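Local coordinates for protein histidine acid phosphatase (Hafnia alvei, PDB 4ARU) that belongs to branch 2 of the histidine phosphatase superfamily, as a bacterial histidine acid phosphatase, at residues R22-M27 with V44-I49. Sequence-based numbering, arbitrary orientation.
Sequences RAPTKM and VKLGYI
A23 meets the K45–Y48 turn through both its backbone and its methyl group, a compact example of how two loops can dock through main-chain bonds supplemented by a few apolar side chains. Its N donates to Y48 O at 3.0 Å, with an N-H...O angle of 154°, and the same oxygen takes a CA-H...O contact from R22 CA, 3.2 Å away. A23 CB points into the turn, 3.7 Å from K45 O and 3.9 Å from V44 CG2. The type II turn, closed by Y48 N to K45 O, has G47 at its third position. At the positive phi of 80° a side chain would jam against the carbonyl of L46. G47 N also donates a weak, bent bond to P24 O, 2.9 Å away.

L46 gives the solvent-exposed side. Its CG lies anti to the carbonyl carbon, and the side chain runs alongside P24–M27: CB and CD2 lie close against P24 O, CB at 3.3 Å. The fit is looser at CD1, which lies farther out, 3.9 Å from M27 N, and the side chains of T25 and K26 start off away from the turn there.

On the buried side, R22 turns its end away from 44-49. NH1 bonds A23 O, 3.0 Å away and nearly in the guanidinium plane, which helps fix the group's rotation. R22 NE bonds a tartaric acid molecule, probably from the crystallisation liquor, and R94 of helix 93-106 holds G47 O. A type II turn with glycine at its third position thus packs on the loop after strand 9-18 in this histidine phosphatase fold.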
ATOM      1  N   ARG A  22      10.037   6.332  -3.977  1.00  7.29           N
ATOM      2  CA  ARG A  22      11.325   5.672  -4.016  1.00  7.58           C
ATOM      3  C   ARG A  22      11.814   5.501  -5.434  1.00  7.66           C
ATOM      4  O   ARG A  22      11.019   5.502  -6.396  1.00  7.66           O
ATOM      5  CB  ARG A  22      11.160   4.286  -3.419  1.00  7.86           C
ATOM      6  CG  ARG A  22      10.110   3.381  -4.066  1.00  7.90           C
ATOM      7  CD  ARG A  22      10.323   1.875  -3.854  1.00  8.27           C
ATOM      8  NE  ARG A  22       9.269   1.077  -4.470  1.00  8.54           N
ATOM      9  CZ  ARG A  22       9.186   0.794  -5.770  1.00  9.31           C
ATOM     10  NH1 ARG A  22      10.123   1.244  -6.593  1.00 10.96           N
ATOM     11  NH2 ARG A  22       8.173   0.066  -6.246  1.00  9.77           N
ATOM     12  N   ALA A  23      13.109   5.284  -5.550  1.00  7.89           N
ATOM     13  CA  ALA A  23      13.688   4.808  -6.793  1.00  8.16           C
ATOM     14  C   ALA A  23      13.169   3.378  -7.062  1.00  8.13           C
ATOM     15  O   ALA A  23      12.740   2.644  -6.159  1.00  8.05           O
ATOM     16  CB  ALA A  23      15.185   4.812  -6.708  1.00  8.61           C
ATOM     17  N   PRO A  24      13.248   2.940  -8.316  1.00  8.50           N
ATOM     18  CA  PRO A  24      12.915   1.560  -8.623  1.00  8.78           C
ATOM     19  C   PRO A  24      13.664   0.592  -7.721  1.00  9.11           C
ATOM     20  O   PRO A  24      14.844   0.820  -7.428  1.00  9.32           O
ATOM     21  CB  PRO A  24      13.367   1.419 -10.084  1.00  9.14           C
ATOM     22  CG  PRO A  24      13.222   2.812 -10.652  1.00  9.33           C
ATOM     23  CD  PRO A  24      13.656   3.689  -9.507  1.00  9.10           C
ATOM     24  N   THR A  25      13.021  -0.495  -7.307  1.00  9.46           N
ATOM     25  CA  THR A  25      13.626  -1.483  -6.429  0.50 10.66           C
ATOM     26  C   THR A  25      14.745  -2.225  -7.183  1.00 11.05           C
ATOM     27  O   THR A  25      15.796  -2.559  -6.637  1.00 12.23           O
ATOM     28  CB  THR A  25      12.575  -2.490  -5.897  0.50 11.15           C
ATOM     29  OG1 THR A  25      11.390  -1.790  -5.457  0.50 11.41           O
ATOM     30  CG2 THR A  25      13.139  -3.240  -4.743  0.50 12.28           C
ATOM     31  N   LYS A  26      14.478  -2.472  -8.446  1.00 11.22           N
ATOM     32  CA  LYS A  26      15.491  -3.029  -9.327  1.00 12.33           C
ATOM     33  C   LYS A  26      15.257  -2.544 -10.739  1.00 11.60           C
ATOM     34  O   LYS A  26      14.153  -2.164 -11.124  1.00 10.74           O
ATOM     35  CB  LYS A  26      15.498  -4.557  -9.259  1.00 14.58           C
ATOM     36  CG  LYS A  26      14.221  -5.205  -9.625  1.00 15.26           C
ATOM     37  CD  LYS A  26      14.357  -6.730  -9.558  1.00 18.32           C
ATOM     38  CE  LYS A  26      13.041  -7.402  -9.772  1.00 20.09           C
ATOM     39  NZ  LYS A  26      13.173  -8.888  -9.854  1.00 23.68           N
ATOM     40  N   MET A  27      16.335  -2.569 -11.510  1.00 11.71           N
ATOM     41  CA  MET A  27      16.235  -2.308 -12.937  0.50 11.46           C
ATOM     42  C   MET A  27      16.879  -3.486 -13.647  1.00 11.66           C
ATOM     43  O   MET A  27      18.108  -3.615 -13.715  1.00 12.69           O
ATOM     44  CB  MET A  27      16.886  -0.976 -13.291  0.50 12.05           C
ATOM     45  CG  MET A  27      16.821  -0.547 -14.767  0.50 12.43           C
ATOM     46  SD  MET A  27      15.157  -0.365 -15.422  0.50 12.51           S
ATOM     47  CE  MET A  27      14.553   1.172 -14.739  0.50 11.97           C
ATOM     48  N   VAL A  44      19.153   8.558  -5.729  1.00 11.59           N
ATOM     49  CA  VAL A  44      19.448   7.711  -4.597  1.00 11.75           C
ATOM     50  C   VAL A  44      19.600   6.293  -5.133  1.00 11.72           C
ATOM     51  O   VAL A  44      19.228   5.986  -6.254  1.00 11.19           O
ATOM     52  CB  VAL A  44      18.292   7.701  -3.565  1.00 11.29           C
ATOM     53  CG1 VAL A  44      18.088   9.081  -2.952  1.00 11.56           C
ATOM     54  CG2 VAL A  44      16.992   7.203  -4.157  1.00 10.41           C
ATOM     55  N   LYS A  45      20.141   5.459  -4.271  1.00 12.76           N
ATOM     56  CA  LYS A  45      20.263   4.041  -4.522  1.00 13.58           C
ATOM     57  C   LYS A  45      18.934   3.422  -4.877  1.00 12.83           C
ATOM     58  O   LYS A  45      17.887   3.801  -4.360  1.00 11.64           O
ATOM     59  CB  LYS A  45      20.816   3.410  -3.260  1.00 15.10           C
ATOM     60  CG  LYS A  45      21.139   1.930  -3.365  1.00 16.31           C
ATOM     61  CD  LYS A  45      21.752   1.438  -2.100  1.00 18.80           C
ATOM     62  CE  LYS A  45      21.939  -0.069  -2.177  1.00 20.03           C
ATOM     63  NZ  LYS A  45      22.537  -0.528  -0.927  1.00 22.50           N
ATOM     64  N   LEU A  46      18.969   2.414  -5.723  1.00 11.17           N
ATOM     65  CA  LEU A  46      17.774   1.705  -6.035  1.00 11.33           C
ATOM     66  C   LEU A  46      17.058   1.241  -4.790  1.00 11.04           C
ATOM     67  O   LEU A  46      17.674   0.764  -3.841  1.00 11.71           O
ATOM     68  CB  LEU A  46      18.052   0.538  -6.941  1.00 12.68           C
ATOM     69  CG  LEU A  46      18.506   0.894  -8.357  1.00 14.25           C
ATOM     70  CD1 LEU A  46      18.616  -0.399  -9.134  1.00 15.54           C
ATOM     71  CD2 LEU A  46      17.599   1.859  -9.134  1.00 14.27           C
ATOM     72  N   GLY A  47      15.736   1.413  -4.764  1.00  9.95           N
ATOM     73  CA  GLY A  47      14.937   1.063  -3.634  1.00  9.55           C
ATOM     74  C   GLY A  47      14.898   2.021  -2.467  1.00  9.39           C
ATOM     75  O   GLY A  47      14.090   1.807  -1.553  1.00  9.21           O
ATOM     76  N   TYR A  48      15.719   3.053  -2.487  1.00  9.15           N
ATOM     77  CA  TYR A  48      15.671   4.026  -1.389  1.00  9.10           C
ATOM     78  C   TYR A  48      14.551   5.031  -1.606  1.00  8.55           C
ATOM     79  O   TYR A  48      14.221   5.399  -2.727  1.00  8.17           O
ATOM     80  CB  TYR A  48      17.007   4.779  -1.276  1.00  9.88           C
ATOM     81  CG  TYR A  48      18.105   4.067  -0.501  1.00 10.56           C
ATOM     82  CD1 TYR A  48      18.040   2.706  -0.192  1.00 10.88           C
ATOM     83  CD2 TYR A  48      19.167   4.779  -0.010  1.00 11.55           C
ATOM     84  CE1 TYR A  48      19.069   2.075   0.510  1.00 11.79           C
ATOM     85  CE2 TYR A  48      20.202   4.165   0.682  1.00 12.50           C
ATOM     86  CZ  TYR A  48      20.150   2.803   0.950  1.00 12.87           C
ATOM     87  OH  TYR A  48      21.197   2.203   1.671  1.00 15.17           O
ATOM     88  N   ILE A  49      13.980   5.526  -0.522  1.00  8.06           N
ATOM     89  CA  ILE A  49      13.129   6.710  -0.589  1.00  8.29           C
ATOM     90  C   ILE A  49      14.004   7.888  -0.955  1.00  8.16           C
ATOM     91  O   ILE A  49      15.178   7.952  -0.593  1.00  9.90           O
ATOM     92  CB  ILE A  49      12.427   6.972   0.752  1.00  8.42           C
ATOM     93  CG1 ILE A  49      11.318   8.021   0.620  1.00  8.12           C
ATOM     94  CG2 ILE A  49      13.395   7.391   1.819  1.00  9.46           C
ATOM     95  CD1 ILE A  49      10.410   8.067   1.854  1.00  8.59           C
TER